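Local coordinates for protein protease 2A (PDB 5X45) that probably acts as a chymotrypsin-like cysteine protease that cleaves the rhinovirus polyprotein and carries a structural zinc ion, at residues 95-100 and 128-133; 76-81 and 91-96. All coordinates share one frame; numbering follows the deposited sequence.

Contact 1: 95-100 and 128-133; sequences LLIGEG and HVAFTD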
loop_
_atom_site.group_PDB
_atom_site.type_symbol
_atom_site.label_atom_id
_atom_site.label_comp_id
_atom_site.label_asym_id
_atom_site.label_seq_id
_atom_site.Cartn_x
_atom_site.Cartn_y
_atom_site.Cartn_z
ATOM N N LEU A 95 5.008 8.521 -0.766
ATOM C CA LEU A 95 5.586 7.195 -0.711
ATOM C C LEU A 95 6.503 7.002 0.481
ATOM O O LEU A 95 7.187 7.928 0.928
ATOM C CB LEU A 95 6.342 6.887 -2.002
ATOM C CG LEU A 95 5.322 6.687 -3.119
ATOM C CD1 LEU A 95 5.341 7.872 -4.065
ATOM C CD2 LEU A 95 5.510 5.358 -3.843
ATOM N N LEU A 96 6.504 5.773 0.979
ATOM C CA LEU A 96 7.524 5.306 1.896
ATOM C C LEU A 96 8.471 4.392 1.131
ATOM O O LEU A 96 8.025 3.492 0.424
ATOM C CB LEU A 96 6.889 4.580 3.075
ATOM C CG LEU A 96 5.932 5.451 3.886
ATOM C CD1 LEU A 96 4.897 4.579 4.577
ATOM C CD2 LEU A 96 6.711 6.286 4.893
ATOM N N ILE A 97 9.767 4.664 1.199
ATOM C CA ILE A 97 10.719 3.832 0.471
ATOM C C ILE A 97 11.721 3.173 1.402
ATOM O O ILE A 97 12.381 3.853 2.190
ATOM C CB ILE A 97 11.512 4.625 -0.582
ATOM C CG1 ILE A 97 10.597 5.541 -1.404
ATOM C CG2 ILE A 97 12.313 3.666 -1.458
ATOM C CD1 ILE A 97 9.866 4.853 -2.511
ATOM N N GLY A 98 11.846 1.853 1.294
ATOM C CA GLY A 98 12.784 1.124 2.120
ATOM C C GLY A 98 13.547 0.098 1.311
ATOM O O GLY A 98 13.144 -0.259 0.207
ATOM N N GLU A 99 14.647 -0.395 1.872
ATOM C CA GLU A 99 15.373 -1.481 1.246
ATOM C C GLU A 99 14.635 -2.765 1.556
ATOM O O GLU A 99 14.234 -3.012 2.689
ATOM C CB GLU A 99 16.833 -1.571 1.718
ATOM C CG GLU A 99 17.428 -0.300 2.328
ATOM C CD GLU A 99 18.834 -0.526 2.881
ATOM O OE1 GLU A 99 19.063 -0.340 4.097
ATOM O OE2 GLU A 99 19.712 -0.926 2.083
ATOM N N GLY A 100 14.457 -3.585 0.533
ATOM C CA GLY A 100 13.707 -4.810 0.685
ATOM C C GLY A 100 13.400 -5.420 -0.658
ATOM O O GLY A 100 13.468 -4.751 -1.682
ATOM N N HIS A 128 14.735 -2.300 -3.447
ATOM C CA HIS A 128 13.906 -1.227 -2.972
ATOM C C HIS A 128 12.442 -1.597 -3.112
ATOM O O HIS A 128 12.028 -2.212 -4.101
ATOM C CB HIS A 128 14.232 0.045 -3.714
ATOM C CG HIS A 128 15.422 0.724 -3.149
ATOM N ND1 HIS A 128 16.689 0.537 -3.657
ATOM C CD2 HIS A 128 15.563 1.472 -2.036
ATOM C CE1 HIS A 128 17.550 1.214 -2.921
ATOM N NE2 HIS A 128 16.894 1.787 -1.927
ATOM N N VAL A 129 11.667 -1.232 -2.106
ATOM C CA VAL A 129 10.239 -1.457 -2.111
ATOM C C VAL A 129 9.588 -0.122 -1.763
ATOM O O VAL A 129 10.048 0.587 -0.863
ATOM C CB VAL A 129 9.840 -2.580 -1.134
ATOM C CG1 VAL A 129 10.448 -2.323 0.235
ATOM C CG2 VAL A 129 8.308 -2.726 -1.063
ATOM N N ALA A 130 8.544 0.227 -2.506
ATOM C CA ALA A 130 7.828 1.485 -2.325
ATOM C C ALA A 130 6.416 1.224 -1.833
ATOM O O ALA A 130 5.679 0.419 -2.407
ATOM C CB ALA A 130 7.787 2.268 -3.629
ATOM N N PHE A 131 6.035 1.919 -0.774
ATOM C CA PHE A 131 4.701 1.772 -0.231
ATOM C C PHE A 131 3.941 3.080 -0.411
ATOM O O PHE A 131 4.529 4.156 -0.264
ATOM C CB PHE A 131 4.749 1.403 1.262
ATOM C CG PHE A 131 5.675 0.257 1.593
ATOM C CD1 PHE A 131 7.026 0.484 1.845
ATOM C CD2 PHE A 131 5.185 -1.045 1.688
ATOM C CE1 PHE A 131 7.876 -0.570 2.170
ATOM C CE2 PHE A 131 6.028 -2.102 2.013
ATOM C CZ PHE A 131 7.381 -1.864 2.254
ATOM N N THR A 132 2.651 3.004 -0.729
ATOM C CA THR A 132 1.815 4.181 -0.549
ATOM C C THR A 132 1.482 4.293 0.930
ATOM O O THR A 132 1.063 3.331 1.563
ATOM C CB THR A 132 0.506 4.165 -1.364
ATOM O OG1 THR A 132 -0.387 3.179 -0.840
ATOM C CG2 THR A 132 0.783 3.864 -2.779
ATOM N N ASP A 133 1.708 5.478 1.469
ATOM C CA ASP A 133 1.352 5.790 2.829
ATOM C C ASP A 133 -0.161 6.003 2.861
ATOM O O ASP A 133 -0.682 6.877 2.167
ATOM C CB ASP A 133 2.118 7.037 3.297
ATOM C CG ASP A 133 1.963 7.314 4.792
ATOM O OD1 ASP A 133 1.015 6.794 5.431
ATOM O OD2 ASP A 133 2.814 8.059 5.330
#
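Strands 95-98 and 129-133 run antiparallel, 4.6 Å apart at their closest with 154° between their directions, and L96 with F131 and G98 with V129 form the hydrogen-bonded pairs. The L96-F131 pair is closed by two bonds of 2.8 Å, L96 N to F131 O and F131 N to L96 O, both in the acceptor's carbonyl plane. At G98-V129 the two N-H groups point nearly along the C=O axes instead. I97-A130, between them, and L95-T132, beyond L96-F131, are non-hydrogen-bonded pairs.

Side chains alternate between two faces. On one, A130 CB is met by two side chains of the facing strand, I97 CD1 at 3.5 Å and L95 CD2 at 3.8 Å. On the opposite face the L96 and F131 side chains leave the paired residues together, their CB atoms 4.2 Å apart. The F131 ring turns its edge to the backbone, so that CD1 lies 3.5 Å from L96 O near the ring plane. L96 CD1 instead crosses obliquely to D133, touching its CB at 3.9 Å, while the carboxylate of D133 is engaged by a salt bridge to R135. G98 has no side chain on this face, and V129 CG1 lies over its carbonyl oxygen.

Within the six-stranded antiparallel barrel, strand 95-98 is flanked by strand 67-76 and strand 129-133 by 116-124. I121 and C73 adjoin F131 on the L96 side, where the Y60 ring meets it edge-to-face; on the A130 side, T122 and Y79 cover L95.

Contact 2: 76-81 and 91-96; sequences HDWYEI and IQYNLL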
loop_
_atom_site.group_PDB
_atom_site.type_symbol
_atom_site.label_atom_id
_atom_site.label_comp_id
_atom_site.label_asym_id
_atom_site.label_seq_id
_atom_site.Cartn_x
_atom_site.Cartn_y
_atom_site.Cartn_z
ATOM N N HIS A 76 8.972 10.105 0.793
ATOM C CA HIS A 76 9.156 10.914 -0.405
ATOM C C HIS A 76 7.813 11.533 -0.762
ATOM O O HIS A 76 6.814 10.826 -0.877
ATOM C CB HIS A 76 9.668 10.093 -1.588
ATOM C CG HIS A 76 11.108 9.742 -1.502
ATOM N ND1 HIS A 76 11.576 8.644 -0.807
ATOM C CD2 HIS A 76 12.213 10.369 -1.985
ATOM C CE1 HIS A 76 12.891 8.590 -0.894
ATOM N NE2 HIS A 76 13.300 9.634 -1.603
ATOM N N ASP A 77 7.792 12.843 -0.951
ATOM C CA ASP A 77 6.582 13.531 -1.385
ATOM C C ASP A 77 6.097 12.983 -2.724
ATOM O O ASP A 77 4.906 12.783 -2.922
ATOM C CB ASP A 77 6.823 15.036 -1.490
ATOM C CG ASP A 77 6.670 15.747 -0.151
ATOM O OD1 ASP A 77 6.291 15.085 0.843
ATOM O OD2 ASP A 77 6.926 16.973 -0.090
ATOM N N TRP A 78 7.025 12.709 -3.631
ATOM C CA TRP A 78 6.660 12.069 -4.879
ATOM C C TRP A 78 7.791 11.223 -5.413
ATOM O O TRP A 78 8.942 11.406 -5.026
ATOM C CB TRP A 78 6.216 13.112 -5.922
ATOM C CG TRP A 78 7.210 14.213 -6.237
ATOM C CD1 TRP A 78 7.274 15.434 -5.650
ATOM C CD2 TRP A 78 8.246 14.189 -7.230
ATOM N NE1 TRP A 78 8.293 16.172 -6.196
ATOM C CE2 TRP A 78 8.903 15.437 -7.175
ATOM C CE3 TRP A 78 8.692 13.231 -8.150
ATOM C CZ2 TRP A 78 9.980 15.760 -8.006
ATOM C CZ3 TRP A 78 9.761 13.550 -8.974
ATOM C CH2 TRP A 78 10.396 14.807 -8.894
ATOM N N TYR A 79 7.455 10.310 -6.318
ATOM C CA TYR A 79 8.394 9.304 -6.784
ATOM C C TYR A 79 8.054 8.863 -8.198
ATOM O O TYR A 79 6.875 8.714 -8.533
ATOM C CB TYR A 79 8.346 8.110 -5.824
ATOM C CG TYR A 79 9.515 7.158 -5.833
ATOM C CD1 TYR A 79 10.746 7.527 -5.300
ATOM C CD2 TYR A 79 9.372 5.861 -6.321
ATOM C CE1 TYR A 79 11.815 6.642 -5.290
ATOM C CE2 TYR A 79 10.428 4.967 -6.310
ATOM C CZ TYR A 79 11.645 5.363 -5.794
ATOM O OH TYR A 79 12.697 4.478 -5.781
ATOM N N GLU A 80 9.079 8.651 -9.023
ATOM C CA GLU A 80 8.883 8.185 -10.399
ATOM C C GLU A 80 8.722 6.667 -10.434
ATOM O O GLU A 80 9.644 5.928 -10.083
ATOM C CB GLU A 80 10.056 8.600 -11.287
ATOM C CG GLU A 80 9.892 8.272 -12.768
ATOM C CD GLU A 80 10.721 9.185 -13.673
ATOM O OE1 GLU A 80 11.491 8.657 -14.502
ATOM O OE2 GLU A 80 10.610 10.425 -13.566
ATOM N N ILE A 81 7.547 6.210 -10.853
ATOM C CA ILE A 81 7.303 4.786 -11.030
ATOM C C ILE A 81 7.585 4.403 -12.474
ATOM O O ILE A 81 7.056 5.028 -13.403
ATOM C CB ILE A 81 5.857 4.388 -10.684
ATOM C CG1 ILE A 81 5.412 5.001 -9.351
ATOM C CG2 ILE A 81 5.715 2.867 -10.681
ATOM C CD1 ILE A 81 6.230 4.570 -8.165
ATOM N N ILE A 91 4.303 9.651 -12.205
ATOM C CA ILE A 91 4.637 10.104 -10.856
ATOM C C ILE A 91 3.568 9.668 -9.855
ATOM O O ILE A 91 2.378 9.770 -10.130
ATOM C CB ILE A 91 4.785 11.641 -10.781
ATOM C CG1 ILE A 91 5.861 12.152 -11.751
ATOM C CG2 ILE A 91 5.072 12.080 -9.351
ATOM C CD1 ILE A 91 7.161 11.406 -11.713
ATOM N N GLN A 92 4.002 9.187 -8.694
ATOM C CA GLN A 92 3.093 8.918 -7.590
ATOM C C GLN A 92 3.477 9.768 -6.377
ATOM O O GLN A 92 4.594 10.268 -6.289
ATOM C CB GLN A 92 3.083 7.423 -7.241
ATOM C CG GLN A 92 2.222 6.592 -8.193
ATOM C CD GLN A 92 1.961 5.174 -7.703
ATOM O OE1 GLN A 92 1.973 4.901 -6.501
ATOM N NE2 GLN A 92 1.698 4.269 -8.638
ATOM N N TYR A 93 2.524 9.961 -5.471
ATOM C CA TYR A 93 2.705 10.849 -4.320
ATOM C C TYR A 93 2.618 10.107 -2.987
ATOM O O TYR A 93 2.028 9.024 -2.904
ATOM C CB TYR A 93 1.678 11.985 -4.367
ATOM C CG TYR A 93 1.879 12.891 -5.559
ATOM C CD1 TYR A 93 2.775 13.959 -5.502
ATOM C CD2 TYR A 93 1.218 12.657 -6.756
ATOM C CE1 TYR A 93 2.982 14.786 -6.603
ATOM C CE2 TYR A 93 1.419 13.472 -7.857
ATOM C CZ TYR A 93 2.301 14.536 -7.773
ATOM O OH TYR A 93 2.505 15.349 -8.864
ATOM N N ASN A 94 3.231 10.690 -1.957
ATOM C CA ASN A 94 3.215 10.136 -0.603
ATOM C C ASN A 94 3.717 8.699 -0.514
ATOM O O ASN A 94 2.960 7.771 -0.222
ATOM C CB ASN A 94 1.807 10.239 -0.000
ATOM C CG ASN A 94 1.335 11.684 0.130
ATOM O OD1 ASN A 94 0.366 12.097 -0.507
ATOM N ND2 ASN A 94 2.023 12.455 0.961
ATOM N N LEU A 95 5.008 8.521 -0.766
ATOM C CA LEU A 95 5.586 7.195 -0.711
ATOM C C LEU A 95 6.503 7.002 0.481
ATOM O O LEU A 95 7.187 7.928 0.928
ATOM C CB LEU A 95 6.342 6.887 -2.002
ATOM C CG LEU A 95 5.322 6.687 -3.119
ATOM C CD1 LEU A 95 5.341 7.872 -4.065
ATOM C CD2 LEU A 95 5.510 5.358 -3.843
ATOM N N LEU A 96 6.504 5.773 0.979
ATOM C CA LEU A 96 7.524 5.306 1.896
ATOM C C LEU A 96 8.471 4.392 1.131
ATOM O O LEU A 96 8.025 3.492 0.424
ATOM C CB LEU A 96 6.889 4.580 3.075
ATOM C CG LEU A 96 5.932 5.451 3.886
ATOM C CD1 LEU A 96 4.897 4.579 4.577
ATOM C CD2 LEU A 96 6.711 6.286 4.893
#
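The Y93 ring receives I91 CG2 over one face, 4.0 Å above the plane and shifted toward the rim, while W78 CB comes obliquely to its CD1 at 3.6 Å. W78 holds CG in the crowded position between backbone N and carbonyl carbon (chi1 56°), and its indole lies alongside I91, pointing the same way. Thus W78, I91 and Y93 cluster on one face of the two-stranded ribbon.

The opposite face carries Y79 and Q92, and L95, past the corner at N94, reaches in against it. Y79 CG is anti to the backbone N, with I81 CD1 in plane at the ring edge. Y79 CB, not the ring, touches L95 CD1 at 3.5 Å. I81 CG1 crosses obliquely against the aliphatic part of the extended Q92, 3.7 Å from its CG; the amide of Q92 is gripped at both ends, NE2 by H90 and OE1 by T122 OG1.

Y79 and Q92 pair through two bonds of 2.9 Å, Y79 N to Q92 O and Q92 N to Y79 O. H76 and L95 pair likewise beyond the corner. There the chain bends at D77 and at N94, whose backbone torsions lie in the left-handed region, and N94 N bonds to D77 O from 48° out of the carbonyl plane.

This is a beta hairpin, 78-81 with 90-93, projecting from the barrel beyond the corners at D77 and N94, consistent in topology with the bII2-cII hairpin of chymotrypsin-like 2A proteases.

The centres of contacts 1 and 2 are about 9 Å apart, on the same side of the chain's centre, and L95 and L96 belong to both. Along the chain, 76-81 leads out of barrel strand 67-76 into the hairpin, 91-96 returns into strand 95-98, and 128-133 closes the series. Contact 1 therefore lies within the barrel sheet, whereas contact 2 begins with the last pairing of barrel strands 67-76 and 95-98 and continues into the separate two-stranded ribbon. The two are stitched together by a probable hydrogen bond from D133 N to N94 O (3.1 Å) and by I97 packing on H76 and Y79. The hairpin is thereby anchored at its base to the six-stranded barrel.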